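Local coordinates for hypothetical bacterial 6-phosphogluconolactonase (Bacteroides fragilis, PDB 3SCY), which probably hydrolyses a sugar lactone such as 6-phosphogluconolactone, and folds as a seven-bladed beta-propeller, at residues I162-K167 / F238-G243; V77-F82 / G131-A136; A323-N328 / K353-K358. One frame throughout, in Å; residues are numbered along the deposited sequence. Where two conformers were deposited one is given.

Contact 1 of 3, residues I162-K167 / F238-G243; sequences ITPDGK and FRYADG
Tyr-240 drives its phenol end into the turn at Thr-163 to Gly-166, and its OH donates to Asp-165 OD2 at 2.7 Å. The hydroxyl arrives on the syn side of the carboxylate, 23° out of its plane; ring and carboxylate planes are turned 60° apart. Packing is tight here. Thr-163 CB lies 3.4 Å from Tyr-240 OH, its CG2 approaches the ring obliquely, and Pro-164 CD stands 4.1 Å from Tyr-240 CE2. The other carboxylate oxygen holds the turn together: Asp-165 OD1 accepts hydrogen bonds from Thr-163 OG1 at 2.6 Å on one face and from Lys-167 N at 3.1 Å on the opposite face, the latter closing an Asx turn that overlaps the end of the type I beta turn. Asp-165 CG sits between its own N and carbonyl carbon (chi1 51°), which folds the carboxylate back over the turn. In the seven-bladed propeller this joins two successive blades, the turn linking strands 157-162 and 168-173 of one to the end of strand 234-241 of the next; Phe-218 meets the Tyr-240 ring edge-to-face. Toward Asp-242 the contact loosens into solvent. One water bridges Asp-165 OD2 and Asp-242 N, while a second is shared by Asp-165 OD2, Lys-167 NZ and Asp-242 OD1, so the two aspartates are joined through water. Lys-167 NZ, 4.9 Å from Asp-242 OD1, probably tempers the repulsion between their charges.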
loop_
_atom_site.group_PDB
_atom_site.type_symbol
_atom_site.label_atom_id
_atom_site.label_comp_id
_atom_site.label_asym_id
_atom_site.label_seq_id
_atom_site.Cartn_x
_atom_site.Cartn_y
_atom_site.Cartn_z
ATOM N N ILE A 162 -0.580 3.839 10.128
ATOM C CA ILE A 162 -0.608 3.931 11.574
ATOM C C ILE A 162 0.726 3.389 12.043
ATOM O O ILE A 162 1.169 2.359 11.513
ATOM C CB ILE A 162 -1.826 3.171 12.106
ATOM C CG1 ILE A 162 -3.105 3.918 11.646
ATOM C CG2 ILE A 162 -1.770 3.056 13.666
ATOM C CD1 ILE A 162 -4.413 3.102 11.697
ATOM N N THR A 163 1.403 4.090 12.971
ATOM C CA THR A 163 2.724 3.700 13.450
ATOM C C THR A 163 2.646 2.378 14.247
ATOM O O THR A 163 1.592 2.052 14.806
ATOM C CB THR A 163 3.399 4.838 14.228
ATOM O OG1 THR A 163 2.485 5.272 15.224
ATOM C CG2 THR A 163 3.764 6.020 13.312
ATOM N N PRO A 164 3.770 1.637 14.376
ATOM C CA PRO A 164 3.716 0.330 15.071
ATOM C C PRO A 164 3.370 0.403 16.552
ATOM O O PRO A 164 3.086 -0.632 17.165
ATOM C CB PRO A 164 5.132 -0.230 14.904
ATOM C CG PRO A 164 5.722 0.523 13.802
ATOM C CD PRO A 164 5.098 1.864 13.761
ATOM N N ASP A 165 3.433 1.612 17.136
ATOM C CA ASP A 165 3.106 1.821 18.547
ATOM C C ASP A 165 1.635 2.267 18.712
ATOM O O ASP A 165 1.207 2.558 19.828
ATOM C CB ASP A 165 4.066 2.844 19.159
ATOM C CG ASP A 165 4.172 4.124 18.363
ATOM O OD1 ASP A 165 3.214 4.438 17.612
ATOM O OD2 ASP A 165 5.218 4.785 18.456
ATOM N N GLY A 166 0.888 2.315 17.608
ATOM C CA GLY A 166 -0.542 2.660 17.570
ATOM C C GLY A 166 -0.874 4.101 17.923
ATOM O O GLY A 166 -2.046 4.435 18.120
ATOM N N LYS A 167 0.142 4.960 18.003
ATOM C CA LYS A 167 -0.040 6.330 18.508
ATOM C C LYS A 167 -0.165 7.415 17.443
ATOM O O LYS A 167 -0.713 8.486 17.745
ATOM C CB LYS A 167 1.125 6.696 19.427
ATOM C CG LYS A 167 1.228 5.792 20.653
ATOM C CD LYS A 167 2.435 6.135 21.521
ATOM C CE LYS A 167 2.682 5.060 22.553
ATOM N NZ LYS A 167 3.927 5.317 23.323
ATOM N N PHE A 238 14.831 5.324 7.735
ATOM C CA PHE A 238 14.694 6.101 8.949
ATOM C C PHE A 238 14.727 5.280 10.173
ATOM O O PHE A 238 14.226 4.145 10.189
ATOM C CB PHE A 238 13.303 6.800 8.996
ATOM C CG PHE A 238 12.922 7.723 7.869
ATOM C CD1 PHE A 238 12.203 7.247 6.774
ATOM C CD2 PHE A 238 13.135 9.095 7.974
ATOM C CE1 PHE A 238 11.797 8.109 5.758
ATOM C CE2 PHE A 238 12.697 9.964 6.972
ATOM C CZ PHE A 238 12.047 9.467 5.865
ATOM N N ARG A 239 15.250 5.882 11.240
ATOM C CA ARG A 239 15.138 5.324 12.568
ATOM C C ARG A 239 13.765 5.801 13.037
ATOM O O ARG A 239 13.412 6.965 12.784
ATOM C CB ARG A 239 16.303 5.811 13.459
ATOM C CG ARG A 239 16.326 5.181 14.838
ATOM C CD ARG A 239 17.661 5.364 15.545
ATOM N NE ARG A 239 18.296 4.077 15.838
ATOM C CZ ARG A 239 19.257 3.530 15.100
ATOM N NH1 ARG A 239 19.726 4.162 14.032
ATOM N NH2 ARG A 239 19.769 2.353 15.435
ATOM N N TYR A 240 12.948 4.919 13.617
ATOM C CA TYR A 240 11.634 5.333 14.115
ATOM C C TYR A 240 11.528 5.034 15.610
ATOM O O TYR A 240 11.784 3.913 16.035
ATOM C CB TYR A 240 10.416 4.719 13.368
ATOM C CG TYR A 240 9.124 5.103 14.058
ATOM C CD1 TYR A 240 8.551 6.354 13.863
ATOM C CD2 TYR A 240 8.541 4.265 15.005
ATOM C CE1 TYR A 240 7.434 6.763 14.590
ATOM C CE2 TYR A 240 7.407 4.650 15.718
ATOM C CZ TYR A 240 6.849 5.897 15.499
ATOM O OH TYR A 240 5.740 6.279 16.217
ATOM N N ALA A 241 11.124 6.034 16.404
ATOM C CA ALA A 241 10.889 5.866 17.847
ATOM C C ALA A 241 10.070 6.999 18.356
ATOM O O ALA A 241 10.366 8.142 18.035
ATOM C CB ALA A 241 12.202 5.802 18.631
ATOM N N ASP A 242 9.036 6.683 19.142
ATOM C CA ASP A 242 8.168 7.615 19.876
ATOM C C ASP A 242 7.696 8.808 19.019
ATOM O O ASP A 242 7.848 9.972 19.421
ATOM C CB ASP A 242 8.891 8.113 21.141
ATOM C CG ASP A 242 9.436 7.014 22.046
ATOM O OD1 ASP A 242 8.640 6.143 22.474
ATOM O OD2 ASP A 242 10.655 7.032 22.334
ATOM N N GLY A 243 7.171 8.490 17.842
ATOM C CA GLY A 243 6.618 9.434 16.876
ATOM C C GLY A 243 7.596 10.257 16.076
ATOM O O GLY A 243 7.180 11.214 15.415
HETATM O O HOH W 1 7.945 4.020 19.139
HETATM O O HOH W 2 5.860 5.276 21.303
#

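Contact 2 of 3, residues V77-F82 / G131-A136; sequences VSAFAF and GALLPA
Leu-133 carries the apolar part of this contact, setting its CG and CD1 against Val-77 and Ala-79 of strand 76-83. Its CD1 meets Val-77 CG1 at 3.6 Å, the two side chains crossing at about a right angle. Val-77 CG1 is anti to its backbone N (chi1 176°), a setting that brings this methyl onto the leucine. Two residues on, Ala-79 CB touches Leu-133 CG at 3.9 Å, and CD1 lies equally near, so the leucine end spans both side chains. Phe-125, from strand 121-126, packs on Val-77 and Leu-133 alike. A second kind of contact sets carbon against backbone: Leu-133 CD1 comes within 3.5 Å of Val-77 O, and Ala-79 CB lies more loosely, 4.0 Å from Gly-131 O. Polar bonding runs around this patch. The carbonyl of Gly-131 accepts a hydrogen bond from the hydroxyl of Tyr-65, while Leu-133 O accepts from the side-chain amides of Asn-93 and Gln-95; all three donors come from the blade that holds strand 76-83. The loop 131-136 precedes strand 138-141, the fourth and an edge strand of the next blade of the propeller, and is thereby fastened to its predecessor. The chemistry implies a division of labour: aliphatic side chains fill the interface of the two segments through van der Waals contact, whereas amides and a tyrosine from flanking strands fix the loop backbone by directional bonds.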
loop_
_atom_site.group_PDB
_atom_site.type_symbol
_atom_site.label_atom_id
_atom_site.label_comp_id
_atom_site.label_asym_id
_atom_site.label_seq_id
_atom_site.Cartn_x
_atom_site.Cartn_y
_atom_site.Cartn_z
ATOM N N VAL A 77 -15.171 5.329 -0.936
ATOM C CA VAL A 77 -14.696 4.087 -0.325
ATOM C C VAL A 77 -15.862 3.133 -0.278
ATOM O O VAL A 77 -16.973 3.551 0.066
ATOM C CB VAL A 77 -14.057 4.282 1.064
ATOM C CG1 VAL A 77 -13.675 2.936 1.696
ATOM C CG2 VAL A 77 -12.834 5.174 0.944
ATOM N N SER A 78 -15.621 1.864 -0.625
ATOM C CA SER A 78 -16.641 0.824 -0.575
ATOM C C SER A 78 -16.294 -0.143 0.535
ATOM O O SER A 78 -15.116 -0.478 0.686
ATOM C CB SER A 78 -16.696 0.079 -1.907
ATOM O OG SER A 78 -17.030 0.955 -2.972
ATOM N N ALA A 79 -17.299 -0.600 1.279
ATOM C CA ALA A 79 -17.147 -1.571 2.351
ATOM C C ALA A 79 -17.847 -2.845 1.968
ATOM O O ALA A 79 -19.004 -2.798 1.527
ATOM C CB ALA A 79 -17.747 -1.018 3.637
ATOM N N PHE A 80 -17.186 -3.982 2.166
ATOM C CA PHE A 80 -17.721 -5.290 1.810
ATOM C C PHE A 80 -17.627 -6.283 2.939
ATOM O O PHE A 80 -16.632 -6.269 3.673
ATOM C CB PHE A 80 -16.895 -5.902 0.654
ATOM C CG PHE A 80 -16.768 -5.082 -0.600
ATOM C CD1 PHE A 80 -15.790 -4.099 -0.710
ATOM C CD2 PHE A 80 -17.609 -5.316 -1.690
ATOM C CE1 PHE A 80 -15.659 -3.349 -1.867
ATOM C CE2 PHE A 80 -17.493 -4.547 -2.844
ATOM C CZ PHE A 80 -16.530 -3.561 -2.916
ATOM N N ALA A 81 -18.604 -7.187 3.044
ATOM C CA ALA A 81 -18.446 -8.357 3.896
ATOM C C ALA A 81 -17.624 -9.364 3.086
ATOM O O ALA A 81 -17.882 -9.551 1.882
ATOM C CB ALA A 81 -19.788 -8.948 4.268
ATOM N N PHE A 82 -16.630 -9.972 3.710
ATOM C CA PHE A 82 -15.752 -10.908 3.011
ATOM C C PHE A 82 -15.822 -12.286 3.611
ATOM O O PHE A 82 -15.835 -12.456 4.828
ATOM C CB PHE A 82 -14.293 -10.382 3.038
ATOM C CG PHE A 82 -13.323 -11.214 2.227
ATOM C CD1 PHE A 82 -13.526 -11.418 0.865
ATOM C CD2 PHE A 82 -12.172 -11.724 2.805
ATOM C CE1 PHE A 82 -12.624 -12.169 0.112
ATOM C CE2 PHE A 82 -11.261 -12.464 2.049
ATOM C CZ PHE A 82 -11.497 -12.683 0.709
ATOM N N GLY A 131 -19.632 -3.232 10.453
ATOM C CA GLY A 131 -18.528 -3.208 9.488
ATOM C C GLY A 131 -18.733 -2.252 8.321
ATOM O O GLY A 131 -17.814 -2.002 7.535
ATOM N N ALA A 132 -19.945 -1.711 8.173
ATOM C CA ALA A 132 -20.211 -0.766 7.104
ATOM C C ALA A 132 -19.609 0.606 7.461
ATOM O O ALA A 132 -19.267 0.851 8.622
ATOM C CB ALA A 132 -21.718 -0.671 6.850
ATOM N N LEU A 133 -19.492 1.490 6.484
ATOM C CA LEU A 133 -18.890 2.794 6.733
ATOM C C LEU A 133 -19.903 3.839 7.125
ATOM O O LEU A 133 -20.971 3.936 6.529
ATOM C CB LEU A 133 -18.163 3.321 5.480
ATOM C CG LEU A 133 -16.985 2.534 4.986
ATOM C CD1 LEU A 133 -16.803 2.769 3.500
ATOM C CD2 LEU A 133 -15.744 2.934 5.705
ATOM N N LEU A 134 -19.534 4.679 8.080
ATOM C CA LEU A 134 -20.330 5.858 8.353
ATOM C C LEU A 134 -19.852 6.951 7.393
ATOM O O LEU A 134 -18.731 6.894 6.872
ATOM C CB LEU A 134 -20.188 6.331 9.815
ATOM C CG LEU A 134 -21.203 5.796 10.803
ATOM C CD1 LEU A 134 -20.926 4.354 11.138
ATOM C CD2 LEU A 134 -21.216 6.640 12.073
ATOM N N PRO A 135 -20.649 7.982 7.145
ATOM C CA PRO A 135 -20.172 9.105 6.313
ATOM C C PRO A 135 -18.892 9.713 6.885
ATOM O O PRO A 135 -18.662 9.614 8.089
ATOM C CB PRO A 135 -21.324 10.112 6.383
ATOM C CG PRO A 135 -22.520 9.277 6.686
ATOM C CD PRO A 135 -22.024 8.221 7.629
ATOM N N ALA A 136 -18.057 10.316 6.041
ATOM C CA ALA A 136 -16.784 10.876 6.513
ATOM C C ALA A 136 -16.968 11.735 7.761
ATOM O O ALA A 136 -17.939 12.500 7.837
ATOM C CB ALA A 136 -16.155 11.697 5.426
#

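Contact 3 of 3, residues A323-N328 / K353-K358; sequences ACRDTN and KPVCLK
Strand 354-360, which closes the propeller ring by pairing with strand 13-20, packs its leading end, from Lys-353 to Val-355, on the hairpin turn at Arg-325 to Asn-328 of the preceding blade. Lys-353 N donates to Asn-328 OD1 at 3.0 Å, nearly straight at 164°, with the donor tilted 27° from the amide's carbonyl plane. A weaker CA-H...O contact lies beside this hydrogen bond, Lys-353 CA directing its hydrogen at Arg-325 O over 3.5 Å. The Arg-325 chain passes obliquely across Val-355, whose CG1 meets Arg-325 CG at 3.7 Å; Arg-325 CG, anti to its own backbone N (chi1 -172°), lays the aliphatic part there. A bend at chi3 returns the guanidinium to Asp-326, whose OD1 accepts from NE at 2.8 Å and also from NH2, both close to the guanidinium plane. Further in, an apolar patch forms where Ala-323 CB sits 4.0 Å from Pro-354 CB and 4.1 Å from Leu-357 CG. Backbone contacts adjoin it: Pro-354 CD abuts Cys-324 O at 3.7 Å, and a water lies between Ala-323 O and Pro-354 O. A classic beta bulge, Val-355 and Cys-356 both facing Gly-19, lies where the strand pairs with strand 13-20, whose Val-18 packs on Pro-354 and Leu-357; on the hairpin's side, Ile-330 of strand 329-335 also touches Leu-357.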
loop_
_atom_site.group_PDB
_atom_site.type_symbol
_atom_site.label_atom_id
_atom_site.label_comp_id
_atom_site.label_asym_id
_atom_site.label_seq_id
_atom_site.Cartn_x
_atom_site.Cartn_y
_atom_site.Cartn_z
ATOM N N ALA A 323 2.165 -7.248 -9.395
ATOM C CA ALA A 323 1.055 -6.838 -10.248
ATOM C C ALA A 323 1.619 -5.964 -11.363
ATOM O O ALA A 323 2.223 -4.924 -11.078
ATOM C CB ALA A 323 0.030 -6.063 -9.428
ATOM N N CYS A 324 1.452 -6.385 -12.625
ATOM C CA CYS A 324 1.981 -5.627 -13.763
ATOM C C CYS A 324 0.785 -5.064 -14.504
ATOM O O CYS A 324 0.114 -5.791 -15.240
ATOM C CB CYS A 324 2.849 -6.513 -14.646
ATOM S SG CYS A 324 4.252 -7.257 -13.786
ATOM N N ARG A 325 0.481 -3.792 -14.256
ATOM C CA ARG A 325 -0.715 -3.146 -14.780
ATOM C C ARG A 325 -0.790 -3.213 -16.301
ATOM O O ARG A 325 -1.864 -3.495 -16.830
ATOM C CB ARG A 325 -0.766 -1.691 -14.342
ATOM C CG ARG A 325 -2.096 -0.981 -14.685
ATOM C CD ARG A 325 -1.948 0.520 -14.609
ATOM N NE ARG A 325 -1.133 1.056 -15.696
ATOM C CZ ARG A 325 -0.848 2.341 -15.881
ATOM N NH1 ARG A 325 -1.320 3.260 -15.049
ATOM N NH2 ARG A 325 -0.081 2.715 -16.896
ATOM N N ASP A 326 0.330 -2.933 -16.994
ATOM C CA ASP A 326 0.277 -2.841 -18.440
ATOM C C ASP A 326 0.404 -4.179 -19.169
ATOM O O ASP A 326 0.008 -4.269 -20.334
ATOM C CB ASP A 326 1.318 -1.840 -18.926
ATOM C CG ASP A 326 1.030 -0.411 -18.472
ATOM O OD1 ASP A 326 -0.102 -0.144 -18.005
ATOM O OD2 ASP A 326 1.910 0.445 -18.626
ATOM N N THR A 327 0.905 -5.219 -18.493
ATOM C CA THR A 327 1.046 -6.548 -19.099
ATOM C C THR A 327 -0.184 -7.395 -18.727
ATOM O O THR A 327 -0.346 -8.520 -19.199
ATOM C CB THR A 327 2.378 -7.176 -18.648
ATOM O OG1 THR A 327 3.416 -6.237 -18.938
ATOM C CG2 THR A 327 2.697 -8.476 -19.393
ATOM N N ASN A 328 -1.052 -6.855 -17.860
ATOM C CA ASN A 328 -2.282 -7.505 -17.420
ATOM C C ASN A 328 -1.998 -8.876 -16.811
ATOM O O ASN A 328 -2.664 -9.866 -17.139
ATOM C CB ASN A 328 -3.298 -7.613 -18.594
ATOM C CG ASN A 328 -3.699 -6.267 -19.126
ATOM O OD1 ASN A 328 -3.931 -5.316 -18.362
ATOM N ND2 ASN A 328 -3.690 -6.136 -20.446
ATOM N N LYS A 353 -5.328 -4.944 -15.756
ATOM C CA LYS A 353 -4.856 -3.771 -14.999
ATOM C C LYS A 353 -4.783 -4.020 -13.478
ATOM O O LYS A 353 -5.339 -3.222 -12.711
ATOM C CB LYS A 353 -5.728 -2.539 -15.308
ATOM C CG LYS A 353 -5.748 -2.211 -16.796
ATOM C CD LYS A 353 -6.358 -0.859 -17.093
ATOM C CE LYS A 353 -6.308 -0.560 -18.583
ATOM N NZ LYS A 353 -7.069 -1.547 -19.386
ATOM N N PRO A 354 -4.078 -5.093 -13.020
ATOM C CA PRO A 354 -3.955 -5.321 -11.576
ATOM C C PRO A 354 -3.039 -4.294 -10.955
ATOM O O PRO A 354 -1.953 -4.024 -11.515
ATOM C CB PRO A 354 -3.365 -6.727 -11.474
ATOM C CG PRO A 354 -2.522 -6.866 -12.747
ATOM C CD PRO A 354 -3.321 -6.107 -13.802
ATOM N N VAL A 355 -3.472 -3.704 -9.822
ATOM C CA VAL A 355 -2.676 -2.656 -9.164
ATOM C C VAL A 355 -2.647 -2.784 -7.634
ATOM O O VAL A 355 -2.078 -1.911 -6.987
ATOM C CB VAL A 355 -3.146 -1.220 -9.590
ATOM C CG1 VAL A 355 -2.853 -0.936 -11.070
ATOM C CG2 VAL A 355 -4.633 -0.990 -9.301
ATOM N N CYS A 356 -3.256 -3.827 -7.036
ATOM C CA CYS A 356 -3.191 -3.958 -5.584
ATOM C C CYS A 356 -3.355 -5.394 -5.221
ATOM O O CYS A 356 -4.327 -5.995 -5.645
ATOM C CB CYS A 356 -4.234 -3.098 -4.889
ATOM S SG CYS A 356 -4.098 -3.150 -3.083
ATOM N N LEU A 357 -2.411 -5.949 -4.454
ATOM C CA LEU A 357 -2.445 -7.319 -3.993
ATOM C C LEU A 357 -2.468 -7.341 -2.491
ATOM O O LEU A 357 -1.657 -6.655 -1.852
ATOM C CB LEU A 357 -1.209 -8.096 -4.480
ATOM C CG LEU A 357 -0.902 -8.019 -5.983
ATOM C CD1 LEU A 357 0.377 -8.797 -6.309
ATOM C CD2 LEU A 357 -2.058 -8.550 -6.809
ATOM N N LYS A 358 -3.391 -8.115 -1.918
ATOM C CA LYS A 358 -3.452 -8.302 -0.474
ATOM C C LYS A 358 -3.760 -9.730 -0.138
ATOM O O LYS A 358 -4.407 -10.410 -0.934
ATOM C CB LYS A 358 -4.536 -7.402 0.171
ATOM C CG LYS A 358 -4.256 -5.899 0.085
ATOM C CD LYS A 358 -3.110 -5.438 0.976
ATOM C CE LYS A 358 -2.834 -3.983 0.722
ATOM N NZ LYS A 358 -1.865 -3.435 1.719
HETATM O O HOH W 3 0.521 -2.697 -10.839
#

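All three contacts join one blade of the propeller to the next, at three separate places round the ring, and none touches another. Contacts 1 and 3 lie on opposite sides of the chain's centre, their own centres about 30 Å apart and their nearest atoms about 11 Å. Contact 2 is farther from the middle, its centre about 19 Å from the centre of the chain, against about 13 Å for contact 3; these two come nearest, to about 8 Å between closest atoms. Contact 3 concerns the blade whose Leu-342 binds the sodium ion together with Gln-302, yet the side chain of Cys-324 remains about 14 Å from that ion. Gly-243 of contact 1 is about 13 Å from a bound magnesium ion.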